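Local structure of beta-galactosidase (Trichoderma reesei, 3OG2) at residues D60-I65 against I109-R114. The protein probably hydrolyses terminal non-reducing beta-D-galactose residues of beta-D-galactosides, as a family 35 glycoside hydrolase. Sequence-based numbering, arbitrary orientation. Where two conformers were deposited one is given.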
ATOM      1  N   ASP A  60      -4.447 -12.344   6.220  1.00  7.79           N
ATOM      2  CA  ASP A  60      -3.642 -12.769   5.060  1.00  7.65           C
ATOM      3  C   ASP A  60      -2.512 -11.817   4.813  1.00  7.07           C
ATOM      4  O   ASP A  60      -1.343 -12.242   4.660  1.00  8.42           O
ATOM      5  CB  ASP A  60      -4.572 -12.875   3.838  1.00  8.75           C
ATOM      6  CG  ASP A  60      -3.791 -13.362   2.634  1.00  9.37           C
ATOM      7  OD1 ASP A  60      -3.061 -14.385   2.745  1.00 14.47           O
ATOM      8  OD2 ASP A  60      -3.902 -12.758   1.542  1.00 12.96           O
ATOM      9  N   VAL A  61      -2.801 -10.521   4.765  1.00  7.41           N
ATOM     10  CA  VAL A  61      -1.684  -9.606   4.490  0.50  9.08           C
ATOM     11  C   VAL A  61      -0.759  -9.596   5.682  1.00  6.62           C
ATOM     12  O   VAL A  61       0.491  -9.543   5.467  1.00  7.97           O
ATOM     13  CB  VAL A  61      -2.317  -8.274   4.095  0.50 12.27           C
ATOM     14  CG1 VAL A  61      -2.728  -8.276   2.627  0.50 26.75           C
ATOM     15  CG2 VAL A  61      -3.558  -8.018   4.922  0.50 31.23           C
ATOM     16  N   PHE A  62      -1.198  -9.653   6.920  1.00  7.18           N
ATOM     17  CA  PHE A  62      -0.259  -9.674   8.050  0.50  7.30           C
ATOM     18  C   PHE A  62       0.604 -10.917   8.034  1.00  7.58           C
ATOM     19  O   PHE A  62       1.789 -10.833   8.378  1.00  7.81           O
ATOM     20  CB  PHE A  62      -0.996  -9.586   9.386  0.50  7.36           C
ATOM     21  CG  PHE A  62      -1.483  -8.224   9.819  0.50  7.93           C
ATOM     22  CD1 PHE A  62      -2.837  -7.969   9.946  0.50  7.20           C
ATOM     23  CD2 PHE A  62      -0.630  -7.193  10.115  0.50  8.03           C
ATOM     24  CE1 PHE A  62      -3.290  -6.716  10.364  0.50  9.56           C
ATOM     25  CE2 PHE A  62      -1.059  -5.944  10.534  0.50  9.25           C
ATOM     26  CZ  PHE A  62      -2.404  -5.693  10.680  0.50  8.19           C
ATOM     27  N   HIS A  63       0.081 -12.077   7.654  1.00  7.86           N
ATOM     28  CA  HIS A  63       0.919 -13.252   7.561  1.00  7.47           C
ATOM     29  C   HIS A  63       2.055 -13.053   6.550  1.00  6.47           C
ATOM     30  O   HIS A  63       3.171 -13.491   6.722  1.00  7.79           O
ATOM     31  CB  HIS A  63       0.091 -14.437   7.017  1.00 10.18           C
ATOM     32  CG  HIS A  63      -0.758 -15.156   7.973  1.00 10.01           C
ATOM     33  ND1 HIS A  63      -1.819 -15.949   7.598  1.00 11.29           N
ATOM     34  CD2 HIS A  63      -0.601 -15.253   9.315  1.00 11.40           C
ATOM     35  CE1 HIS A  63      -2.334 -16.497   8.685  1.00 11.43           C
ATOM     36  NE2 HIS A  63      -1.614 -16.080   9.752  1.00 12.05           N
ATOM     37  N   LYS A  64       1.705 -12.389   5.427  1.00  6.83           N
ATOM     38  CA  LYS A  64       2.682 -12.174   4.346  1.00  6.92           C
ATOM     39  C   LYS A  64       3.727 -11.157   4.811  1.00  6.90           C
ATOM     40  O   LYS A  64       4.910 -11.285   4.438  1.00  8.25           O
ATOM     41  CB  LYS A  64       1.930 -11.722   3.099  1.00  6.98           C
ATOM     42  CG  LYS A  64       1.182 -12.889   2.471  1.00  7.59           C
ATOM     43  CD  LYS A  64       0.120 -12.499   1.454  1.00  7.58           C
ATOM     44  CE  LYS A  64      -0.440 -13.814   0.873  1.00  8.71           C
ATOM     45  NZ  LYS A  64      -1.595 -13.593   0.012  1.00  8.99           N
ATOM     46  N   ILE A  65       3.355 -10.172   5.612  1.00  7.15           N
ATOM     47  CA  ILE A  65       4.360  -9.209   6.118  1.00  7.28           C
ATOM     48  C   ILE A  65       5.185  -9.824   7.231  1.00  6.66           C
ATOM     49  O   ILE A  65       6.409  -9.670   7.256  1.00  7.51           O
ATOM     50  CB  ILE A  65       3.614  -7.951   6.564  1.00  7.90           C
ATOM     51  CG1 ILE A  65       3.056  -7.278   5.292  1.00  8.64           C
ATOM     52  CG2 ILE A  65       4.532  -7.035   7.374  1.00  9.27           C
ATOM     53  CD1 ILE A  65       2.236  -6.041   5.554  1.00 10.46           C
ATOM     54  N   ILE A 109       2.120  -8.964  15.148  1.00  7.81           N
ATOM     55  CA  ILE A 109       2.597  -7.715  14.540  1.00  8.55           C
ATOM     56  C   ILE A 109       2.197  -6.554  15.414  1.00  6.98           C
ATOM     57  O   ILE A 109       1.060  -6.515  15.922  1.00  7.86           O
ATOM     58  CB  ILE A 109       1.977  -7.601  13.112  1.00 10.42           C
ATOM     59  CG1 ILE A 109       2.615  -8.646  12.197  1.00 12.14           C
ATOM     60  CG2 ILE A 109       2.005  -6.170  12.541  1.00 12.96           C
ATOM     61  CD1 ILE A 109       4.059  -8.345  11.863  1.00 15.08           C
ATOM     62  N   TYR A 110       3.126  -5.612  15.609  1.00  6.63           N
ATOM     63  CA  TYR A 110       2.815  -4.358  16.302  1.00  6.79           C
ATOM     64  C   TYR A 110       2.416  -3.305  15.258  1.00  6.19           C
ATOM     65  O   TYR A 110       2.639  -3.497  14.054  1.00  7.48           O
ATOM     66  CB  TYR A 110       4.004  -3.896  17.128  1.00  8.07           C
ATOM     67  CG  TYR A 110       4.286  -4.796  18.304  1.00  7.23           C
ATOM     68  CD1 TYR A 110       3.332  -4.904  19.312  1.00  7.90           C
ATOM     69  CD2 TYR A 110       5.476  -5.490  18.429  1.00  9.17           C
ATOM     70  CE1 TYR A 110       3.549  -5.719  20.456  1.00  9.31           C
ATOM     71  CE2 TYR A 110       5.699  -6.283  19.546  1.00 10.60           C
ATOM     72  CZ  TYR A 110       4.753  -6.376  20.529  1.00 10.17           C
ATOM     73  OH  TYR A 110       4.993  -7.218  21.634  1.00 13.60           O
ATOM     74  N   LEU A 111       1.817  -2.195  15.731  1.00  6.69           N
ATOM     75  CA  LEU A 111       1.314  -1.193  14.802  1.00  6.35           C
ATOM     76  C   LEU A 111       1.780   0.216  15.146  1.00  6.41           C
ATOM     77  O   LEU A 111       1.833   0.621  16.334  1.00  6.89           O
ATOM     78  CB  LEU A 111      -0.229  -1.174  14.840  1.00  6.93           C
ATOM     79  CG  LEU A 111      -0.915  -2.462  14.335  1.00  6.49           C
ATOM     80  CD1 LEU A 111      -2.432  -2.348  14.563  1.00  7.79           C
ATOM     81  CD2 LEU A 111      -0.584  -2.780  12.909  1.00  9.15           C
ATOM     82  N   LEU A 112       2.072   0.949  14.071  1.00  5.91           N
ATOM     83  CA  LEU A 112       2.271   2.405  14.075  1.00  6.09           C
ATOM     84  C   LEU A 112       0.996   3.016  13.509  1.00  5.51           C
ATOM     85  O   LEU A 112       0.692   2.813  12.333  1.00  7.10           O
ATOM     86  CB  LEU A 112       3.509   2.740  13.242  1.00  6.42           C
ATOM     87  CG  LEU A 112       3.606   4.203  12.770  1.00  8.58           C
ATOM     88  CD1 LEU A 112       3.464   5.234  13.890  1.00  9.59           C
ATOM     89  CD2 LEU A 112       4.938   4.432  12.040  1.00 10.19           C
ATOM     90  N   ALA A 113       0.243   3.721  14.359  1.00  6.56           N
ATOM     91  CA  ALA A 113      -1.034   4.307  13.955  1.00  7.26           C
ATOM     92  C   ALA A 113      -0.830   5.729  13.462  1.00  6.94           C
ATOM     93  O   ALA A 113      -0.198   6.518  14.180  1.00  7.49           O
ATOM     94  CB  ALA A 113      -1.982   4.321  15.168  1.00  7.63           C
ATOM     95  N   ARG A 114      -1.390   6.033  12.287  1.00  6.50           N
ATOM     96  CA  ARG A 114      -1.171   7.360  11.664  1.00  6.58           C
ATOM     97  C   ARG A 114      -2.529   7.887  11.245  1.00  5.80           C
ATOM     98  O   ARG A 114      -2.902   7.798  10.044  1.00  7.34           O
ATOM     99  CB  ARG A 114      -0.163   7.251  10.502  1.00  6.92           C
ATOM    100  CG  ARG A 114       1.008   6.316  10.792  1.00  7.64           C
ATOM    101  CD  ARG A 114       2.219   6.569   9.930  1.00  7.81           C
ATOM    102  NE  ARG A 114       1.979   6.288   8.522  1.00  7.63           N
ATOM    103  CZ  ARG A 114       2.529   6.997   7.542  1.00  7.02           C
ATOM    104  NH1 ARG A 114       3.279   8.087   7.769  1.00  8.35           N
ATOM    105  NH2 ARG A 114       2.296   6.609   6.267  1.00  7.46           N
TER
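Phe62, on helix 58-66, and Ile109, just ahead of strand 110-116, have the nearest CA atoms of the two segments, with 7.4 Å between Phe62 CA and Ile109 CA. No hydrogen bond joins the segments, and the contact is made by apolar side chains. Phe62 has its CG anti to the carbonyl carbon (chi1 -79°), and its CB points toward the strand, carrying the ring into the gap. The CD2-CE2 bond of the ring meets Ile109 CG2, which approaches obliquely, 3.7 Å from Phe62 CE2. Leu111 CD2 reaches the ring edge near CE2 and CZ, 4.0 Å from Phe62 CE2 and near the ring plane. Ile109 turns its methyl to the ring by setting CG2 anti to its own backbone N. Around the same ring, Phe100 meets it with planes at about 50°, and further apolar neighbours include Ala103, Ala104 and Ala107 of helix 98-107 and Val73 of strand 72-76. Within the helix, Lys64 NZ and Asp60 OD2 form a salt bridge. Helix 58-66 thus packs against the start of strand 110-116, which pairs in parallel with strands 72-76 and 172-177, as in the helix-over-strand layering of the TIM barrel in family 35 catalytic domains.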